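Local coordinates for protein Orf11 (Staphylococcus phage P68, PDB 6O43) that is a potential phage lysin that probably degrades peptidoglycan in the staphylococcal cell wall, at residues Trp156-Pro161 with Asn176-Gly181; Asn117-Val122 with Tyr168-Asn173; Ser104-Gln109 with Tyr147-Ala152. All coordinates share one frame; numbering follows the deposited sequence.

Contact 1 of 3, residues Trp156-Pro161 with Asn176-Gly181; sequences WAAYYP and NPFLDG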
# COMPACT_ATOMS: atom_id res chain seq x y z
N TRP A 156 0.25 -4.98 12.01
CA TRP A 156 1.02 -4.16 12.94
C TRP A 156 1.17 -2.74 12.42
O TRP A 156 1.03 -1.77 13.18
CB TRP A 156 2.39 -4.79 13.18
CG TRP A 156 2.35 -6.14 13.81
CD1 TRP A 156 1.39 -6.63 14.66
CD2 TRP A 156 3.30 -7.19 13.65
NE1 TRP A 156 1.69 -7.91 15.04
CE2 TRP A 156 2.86 -8.28 14.43
CE3 TRP A 156 4.49 -7.32 12.92
CZ2 TRP A 156 3.57 -9.48 14.49
CZ3 TRP A 156 5.19 -8.51 12.99
CH2 TRP A 156 4.73 -9.58 13.77
N ALA A 157 1.48 -2.58 11.13
CA ALA A 157 1.66 -1.25 10.57
C ALA A 157 0.39 -0.41 10.72
O ALA A 157 0.47 0.79 10.99
CB ALA A 157 2.07 -1.33 9.10
N ALA A 158 -0.77 -1.03 10.54
CA ALA A 158 -2.02 -0.28 10.59
C ALA A 158 -2.49 -0.02 12.03
O ALA A 158 -3.01 1.05 12.33
CB ALA A 158 -3.11 -1.03 9.82
N TYR A 159 -2.29 -0.99 12.92
CA TYR A 159 -2.95 -1.00 14.22
C TYR A 159 -2.03 -1.09 15.43
O TYR A 159 -2.50 -0.87 16.55
CB TYR A 159 -3.95 -2.16 14.30
CG TYR A 159 -5.16 -2.02 13.41
CD1 TYR A 159 -5.88 -0.82 13.37
CD2 TYR A 159 -5.58 -3.07 12.60
CE1 TYR A 159 -7.00 -0.69 12.56
CE2 TYR A 159 -6.69 -2.94 11.79
CZ TYR A 159 -7.40 -1.76 11.77
OH TYR A 159 -8.50 -1.64 10.96
N TYR A 160 -0.75 -1.42 15.26
CA TYR A 160 0.16 -1.53 16.39
C TYR A 160 1.59 -1.40 15.88
O TYR A 160 2.34 -2.39 15.87
CB TYR A 160 -0.04 -2.85 17.13
CG TYR A 160 0.70 -2.95 18.45
CD1 TYR A 160 0.34 -2.16 19.53
CD2 TYR A 160 1.76 -3.84 18.61
CE1 TYR A 160 1.01 -2.25 20.74
CE2 TYR A 160 2.44 -3.93 19.81
CZ TYR A 160 2.06 -3.13 20.87
OH TYR A 160 2.73 -3.22 22.06
N PRO A 161 1.99 -0.20 15.45
CA PRO A 161 3.30 -0.05 14.79
C PRO A 161 4.49 -0.48 15.63
O PRO A 161 5.54 -0.79 15.06
CB PRO A 161 3.35 1.46 14.48
CG PRO A 161 1.92 1.87 14.37
CD PRO A 161 1.21 1.05 15.42
N ASN A 176 6.96 0.35 7.61
CA ASN A 176 5.53 0.64 7.64
C ASN A 176 5.12 1.23 6.29
O ASN A 176 5.38 2.42 6.03
CB ASN A 176 5.19 1.61 8.78
CG ASN A 176 3.69 1.80 8.95
OD1 ASN A 176 2.92 1.71 7.98
ND2 ASN A 176 3.26 2.05 10.18
N PRO A 177 4.49 0.46 5.41
CA PRO A 177 4.11 1.01 4.10
C PRO A 177 3.05 2.10 4.19
O PRO A 177 3.05 3.02 3.37
CB PRO A 177 3.59 -0.22 3.33
CG PRO A 177 3.14 -1.17 4.42
CD PRO A 177 4.09 -0.96 5.56
N PHE A 178 2.16 2.02 5.18
CA PHE A 178 1.10 3.02 5.30
C PHE A 178 1.66 4.37 5.73
O PHE A 178 1.29 5.41 5.17
CB PHE A 178 0.03 2.55 6.27
CG PHE A 178 -0.43 1.14 6.03
CD1 PHE A 178 -0.94 0.76 4.79
CD2 PHE A 178 -0.36 0.19 7.04
CE1 PHE A 178 -1.36 -0.54 4.57
CE2 PHE A 178 -0.78 -1.12 6.82
CZ PHE A 178 -1.28 -1.48 5.58
N LEU A 179 2.56 4.38 6.71
CA LEU A 179 3.18 5.64 7.13
C LEU A 179 4.07 6.20 6.03
O LEU A 179 3.99 7.39 5.70
CB LEU A 179 3.98 5.43 8.41
CG LEU A 179 4.66 6.69 8.96
CD1 LEU A 179 3.64 7.79 9.20
CD2 LEU A 179 5.44 6.39 10.23
N ASP A 180 4.93 5.36 5.45
CA ASP A 180 5.79 5.83 4.36
C ASP A 180 4.96 6.36 3.19
O ASP A 180 5.32 7.37 2.58
CB ASP A 180 6.70 4.69 3.90
CG ASP A 180 7.72 4.30 4.96
OD1 ASP A 180 7.75 4.96 6.02
OD2 ASP A 180 8.49 3.35 4.73
N GLY A 181 3.87 5.67 2.86
CA GLY A 181 3.02 6.14 1.78
C GLY A 181 2.42 7.51 2.07
O GLY A 181 2.44 8.41 1.23

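Contact 2 of 3, residues Asn117-Val122 with Tyr168-Asn173; sequences NIVHFV and YNKVQN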
# COMPACT_ATOMS: atom_id res chain seq x y z
N ASN A 117 6.77 -17.15 12.57
CA ASN A 117 7.65 -16.89 13.71
C ASN A 117 6.75 -16.46 14.87
O ASN A 117 6.64 -15.28 15.20
CB ASN A 117 8.72 -15.84 13.40
CG ASN A 117 10.01 -16.46 12.90
OD1 ASN A 117 10.71 -17.15 13.64
ND2 ASN A 117 10.34 -16.19 11.64
N ILE A 118 6.09 -17.44 15.48
CA ILE A 118 4.99 -17.18 16.39
C ILE A 118 5.52 -16.51 17.65
O ILE A 118 6.23 -17.12 18.45
CB ILE A 118 4.23 -18.47 16.73
CG1 ILE A 118 3.69 -19.11 15.45
CG2 ILE A 118 3.10 -18.18 17.72
CD1 ILE A 118 3.03 -20.46 15.67
N VAL A 119 5.16 -15.24 17.84
CA VAL A 119 5.38 -14.52 19.09
C VAL A 119 4.10 -13.76 19.39
O VAL A 119 3.76 -12.80 18.69
CB VAL A 119 6.58 -13.56 19.03
CG1 VAL A 119 6.73 -12.84 20.37
CG2 VAL A 119 7.85 -14.31 18.68
N HIS A 120 3.37 -14.19 20.42
CA HIS A 120 2.16 -13.51 20.86
C HIS A 120 2.56 -12.36 21.78
O HIS A 120 3.04 -12.59 22.89
CB HIS A 120 1.21 -14.47 21.57
CG HIS A 120 0.86 -15.68 20.75
ND1 HIS A 120 0.09 -15.61 19.61
CD2 HIS A 120 1.17 -16.99 20.92
CE1 HIS A 120 -0.06 -16.82 19.11
NE2 HIS A 120 0.59 -17.68 19.88
N PHE A 121 2.38 -11.13 21.31
CA PHE A 121 2.78 -9.96 22.10
C PHE A 121 1.83 -8.78 22.01
O PHE A 121 1.95 -7.87 22.83
CB PHE A 121 4.18 -9.49 21.68
CG PHE A 121 4.24 -8.94 20.28
CD1 PHE A 121 4.00 -7.59 20.05
CD2 PHE A 121 4.53 -9.76 19.21
CE1 PHE A 121 4.05 -7.07 18.76
CE2 PHE A 121 4.58 -9.25 17.92
CZ PHE A 121 4.34 -7.91 17.69
N VAL A 122 0.92 -8.73 21.05
CA VAL A 122 0.06 -7.54 20.93
C VAL A 122 -0.95 -7.54 22.07
O VAL A 122 -1.66 -8.54 22.27
CB VAL A 122 -0.64 -7.51 19.57
CG1 VAL A 122 -1.52 -6.27 19.46
CG2 VAL A 122 0.40 -7.53 18.45
N TYR A 168 10.00 -6.08 19.62
CA TYR A 168 8.68 -6.60 19.94
C TYR A 168 8.39 -7.92 19.24
O TYR A 168 8.08 -8.92 19.91
CB TYR A 168 7.61 -5.55 19.59
CG TYR A 168 7.50 -4.44 20.60
CD1 TYR A 168 8.40 -3.39 20.60
CD2 TYR A 168 6.50 -4.45 21.56
CE1 TYR A 168 8.31 -2.37 21.53
CE2 TYR A 168 6.39 -3.43 22.50
CZ TYR A 168 7.30 -2.39 22.48
OH TYR A 168 7.20 -1.38 23.41
N ASN A 169 8.48 -7.96 17.91
CA ASN A 169 8.17 -9.18 17.18
C ASN A 169 9.28 -10.23 17.25
O ASN A 169 9.03 -11.39 16.90
CB ASN A 169 7.85 -8.86 15.72
CG ASN A 169 9.06 -8.39 14.93
OD1 ASN A 169 10.05 -9.12 14.79
ND2 ASN A 169 8.99 -7.18 14.39
N LYS A 170 10.48 -9.85 17.68
CA LYS A 170 11.59 -10.76 17.95
C LYS A 170 12.16 -11.42 16.70
O LYS A 170 12.92 -12.39 16.82
CB LYS A 170 11.19 -11.85 18.95
CG LYS A 170 10.60 -11.33 20.25
CD LYS A 170 11.54 -10.34 20.93
CE LYS A 170 11.20 -10.21 22.41
NZ LYS A 170 12.10 -9.23 23.10
N VAL A 171 11.83 -10.92 15.51
CA VAL A 171 12.34 -11.47 14.26
C VAL A 171 13.19 -10.46 13.50
O VAL A 171 14.26 -10.80 13.00
CB VAL A 171 11.19 -11.99 13.36
CG1 VAL A 171 11.69 -12.19 11.94
CG2 VAL A 171 10.63 -13.28 13.92
N GLN A 172 12.73 -9.21 13.41
CA GLN A 172 13.44 -8.19 12.65
C GLN A 172 12.62 -6.91 12.57
O GLN A 172 11.43 -6.90 12.92
CB GLN A 172 13.75 -8.68 11.24
CG GLN A 172 12.50 -8.89 10.40
CD GLN A 172 12.81 -9.15 8.94
OE1 GLN A 172 13.52 -10.10 8.60
NE2 GLN A 172 12.28 -8.30 8.07
N ASN A 173 13.24 -5.82 12.12
CA ASN A 173 12.53 -4.56 11.92
C ASN A 173 11.83 -4.58 10.57
O ASN A 173 12.47 -4.79 9.53
CB ASN A 173 13.50 -3.38 12.02
CG ASN A 173 14.12 -3.24 13.39
OD1 ASN A 173 13.43 -3.35 14.41
ND2 ASN A 173 15.42 -3.00 13.44
O HOH W 1 7.34 -12.61 15.21

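Contact 3 of 3, residues Ser104-Gln109 with Tyr147-Ala152; sequences SKQAGQ and YIPLTA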
# COMPACT_ATOMS: atom_id res chain seq x y z
N SER A 104 -8.78 -5.47 -2.19
CA SER A 104 -9.42 -4.39 -1.46
C SER A 104 -10.87 -4.70 -1.11
O SER A 104 -11.45 -4.01 -0.26
CB SER A 104 -9.36 -3.08 -2.26
OG SER A 104 -10.36 -3.06 -3.27
N LYS A 105 -11.47 -5.71 -1.74
CA LYS A 105 -12.84 -6.12 -1.43
C LYS A 105 -12.90 -7.46 -0.70
O LYS A 105 -13.99 -8.04 -0.59
CB LYS A 105 -13.67 -6.21 -2.72
CG LYS A 105 -13.52 -5.03 -3.67
CD LYS A 105 -14.37 -5.28 -4.91
CE LYS A 105 -13.85 -4.52 -6.12
NZ LYS A 105 -14.57 -4.91 -7.36
N GLN A 106 -11.78 -7.97 -0.22
CA GLN A 106 -11.75 -9.31 0.36
C GLN A 106 -12.34 -9.30 1.77
O GLN A 106 -12.25 -8.31 2.50
CB GLN A 106 -10.32 -9.85 0.40
CG GLN A 106 -9.42 -9.13 1.39
CD GLN A 106 -7.96 -9.49 1.21
OE1 GLN A 106 -7.62 -10.57 0.73
NE2 GLN A 106 -7.08 -8.57 1.59
N ALA A 107 -12.95 -10.42 2.14
CA ALA A 107 -13.26 -10.65 3.54
C ALA A 107 -11.97 -10.90 4.31
O ALA A 107 -10.93 -11.24 3.74
CB ALA A 107 -14.21 -11.84 3.69
N GLY A 108 -12.03 -10.73 5.62
CA GLY A 108 -10.88 -11.04 6.44
C GLY A 108 -10.96 -10.39 7.81
O GLY A 108 -11.98 -9.80 8.19
N GLN A 109 -9.87 -10.54 8.54
CA GLN A 109 -9.69 -9.98 9.87
C GLN A 109 -8.20 -9.77 10.08
O GLN A 109 -7.38 -10.39 9.39
CB GLN A 109 -10.26 -10.91 10.95
CG GLN A 109 -9.48 -12.21 11.12
CD GLN A 109 -10.23 -13.24 11.95
OE1 GLN A 109 -11.47 -13.28 11.94
NE2 GLN A 109 -9.49 -14.09 12.67
N TYR A 147 -4.58 -5.05 2.40
CA TYR A 147 -3.33 -5.55 2.97
C TYR A 147 -3.47 -6.14 4.37
O TYR A 147 -2.81 -7.14 4.66
CB TYR A 147 -2.30 -4.42 3.00
CG TYR A 147 -1.81 -4.00 1.63
CD1 TYR A 147 -0.90 -4.78 0.92
CD2 TYR A 147 -2.27 -2.82 1.04
CE1 TYR A 147 -0.45 -4.40 -0.33
CE2 TYR A 147 -1.82 -2.44 -0.22
CZ TYR A 147 -0.92 -3.23 -0.90
OH TYR A 147 -0.48 -2.85 -2.15
N ILE A 148 -4.31 -5.57 5.23
CA ILE A 148 -4.27 -5.94 6.66
C ILE A 148 -4.48 -7.44 6.89
O ILE A 148 -3.72 -8.03 7.67
CB ILE A 148 -5.27 -5.08 7.45
CG1 ILE A 148 -4.68 -3.68 7.69
CG2 ILE A 148 -5.63 -5.75 8.77
CD1 ILE A 148 -5.72 -2.62 7.96
N PRO A 149 -5.48 -8.09 6.29
CA PRO A 149 -5.74 -9.50 6.64
C PRO A 149 -4.60 -10.45 6.30
O PRO A 149 -4.50 -11.51 6.92
CB PRO A 149 -7.00 -9.85 5.83
CG PRO A 149 -7.59 -8.54 5.43
CD PRO A 149 -6.45 -7.58 5.31
N LEU A 150 -3.73 -10.09 5.35
CA LEU A 150 -2.88 -11.07 4.69
C LEU A 150 -1.53 -11.28 5.35
O LEU A 150 -0.94 -12.36 5.17
CB LEU A 150 -2.68 -10.66 3.23
CG LEU A 150 -3.97 -10.70 2.42
CD1 LEU A 150 -3.76 -10.19 1.01
CD2 LEU A 150 -4.52 -12.12 2.40
N THR A 151 -1.01 -10.31 6.10
CA THR A 151 0.27 -10.47 6.77
C THR A 151 0.20 -9.80 8.13
O THR A 151 -0.53 -8.82 8.33
CB THR A 151 1.43 -9.87 5.97
OG1 THR A 151 1.28 -8.45 5.88
CG2 THR A 151 1.48 -10.46 4.56
N ALA A 152 0.96 -10.35 9.08
CA ALA A 152 1.04 -9.74 10.41
C ALA A 152 1.70 -8.37 10.34
O ALA A 152 1.32 -7.46 11.08
CB ALA A 152 1.79 -10.66 11.37
O HOH W 2 -6.10 -12.68 9.10

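Contact 1 of 3, residues Trp156-Pro161 with Asn176-Gly181
OD1 of N176 accepts a hydrogen bond of 3.0 Å from L179 N in its own segment, and across the contact the methyl CB of A157 lies 3.3 Å from the same oxygen. This is an N-cap: N176 immediately precedes helix 177-187, and its side chain takes up a first-turn N-H. The bond is nearly straight at the hydrogen (168°), yet L179 N approaches from well above the plane of the carboxamide. CG is anti to the backbone N (chi1 -173°), which carries it toward the last turn of helix 152-159. From there ND2 donates to A157 O over 3.2 Å, a bent bond (136° at the hydrogen) with the oxygen tilted out of the amide plane. The residue four positions after A157 is P161, which has no N-H to offer that carbonyl. One carboxamide thus serves two helices, with its oxygen facing the N-terminal end of one and its NH2 the C-terminal end of the other, a polarity that probably suits both helix dipoles.

Around this polar link the packing is apolar. The CB of A157 is directed toward the second helix and meets CG of N176, CD of P177 and the F178 ring, which it approaches obliquely at 3.5 Å from CD2. The same ring turns its edge to the backbone of helix 152-159: A158 N lies near the ring plane, 3.7 Å from CE2. Further side chains close round F178, namely F10 and T11 from the N-terminal helix 3-11 and Y67 from helix 61-71; the contact is buried in this all-helical fold. CB of A158 lies 3.8 Å from CE2 of F178.

Contact 2 of 3, residues Asn117-Val122 with Tyr168-Asn173
The ring of F121 lays one face over the backbone where Y168 joins N169, with Y168 O and N169 N both above it and displaced toward the rim; the carbonyl oxygen comes to 3.7 Å from CD2. N169 ends helix 166-169, and its OD1 accepts from V171 N (2.6 Å), an Asx turn, and from Q172 N (3.0 Å), completing an Asx motif; its ND2 donates to Q172 O and also to G163 O. K170, the first residue past the helix, has positive phi (69°). Against it the loop 117-122 runs antiparallel, with no direct hydrogen bond between the two.

F121 places CG between its backbone N and carbonyl carbon (chi1 67°), and the ring's far side is covered by V122 CG2. Its side chain crosses that of Y168 at about a right angle, CE1 reaching Y168 CB, while CE2 lies 3.7 Å from N169 CA. Two residues earlier in the loop, V119 sets CG2 3.6 Å from N169 O. A water sits near both N169 O and N117 O. The packing is tight where CB of N117 and CG2 of V171 lie 3.2 Å apart.

Contact 3 of 3, residues Ser104-Gln109 with Tyr147-Ala152
The carboxamide of Q106 and the branched end of L150 cross obliquely, flat group against isobutyl: NE2 lies 3.7 Å from CD1 of L150 and OE1 3.8 Å from CD2. Q106 reaches them on an extended chain, after CG has been set between its own backbone N and carbonyl carbon (chi1 69°). NE2 also rests beside the pyrrolidine of P149, 3.9 Å from CG, and its hydrogen bond goes outside the two segments to R145 O, which anchors the amide over these apolar neighbours. The L150 side chain starts out alongside the contact, and its end comes nearer to Q106.

The second segment is the link between helices 143-147 and 152-159. Residues 148-150 have helical backbone angles without the regular helix bonds; L150 N donates to Y147 O. The chain then reaches T151, the N-cap of the next helix, whose OG1 takes A154 N. P149 points from here toward the loop 104-109, while its ring also touches F134 of helix 124-136.

Past Q106 the loop meets P149 through its backbone. CA of G108 stands 4.1 Å from P149 CB. CB of Q109 points away from P149, and the contact is made by its carbonyl oxygen. Q109 O receives a CA-H...O contact from P149 CA at 3.3 Å, and a water donates both to it, at 2.6 Å, and to P149 O, at 2.9 Å.

In the fold
Contact 1 touches both of the others, largely through helix 152-159 and the residue just after it. Contacts 1 and 2, with centres about 16 Å apart, meet through aromatic packing: W156 CZ2 lies 3.6 Å from F121 CE2, and Y160 packs on both F121 and Y168. Contact 1 also reaches contact 3, about 14 Å away between centres, where A158 CB is 3.6 Å from I148 CD1 and F178 touches Y147. Contacts 2 and 3 do not touch; their nearest atoms are about 7 Å apart. Along the chain, contact 2 alternates with each of the others, whereas contact 3 closes before contact 1 opens. The pocket holding the triiodinated ligand, formed by W39 and R86 to Y89, includes no residue of these segments.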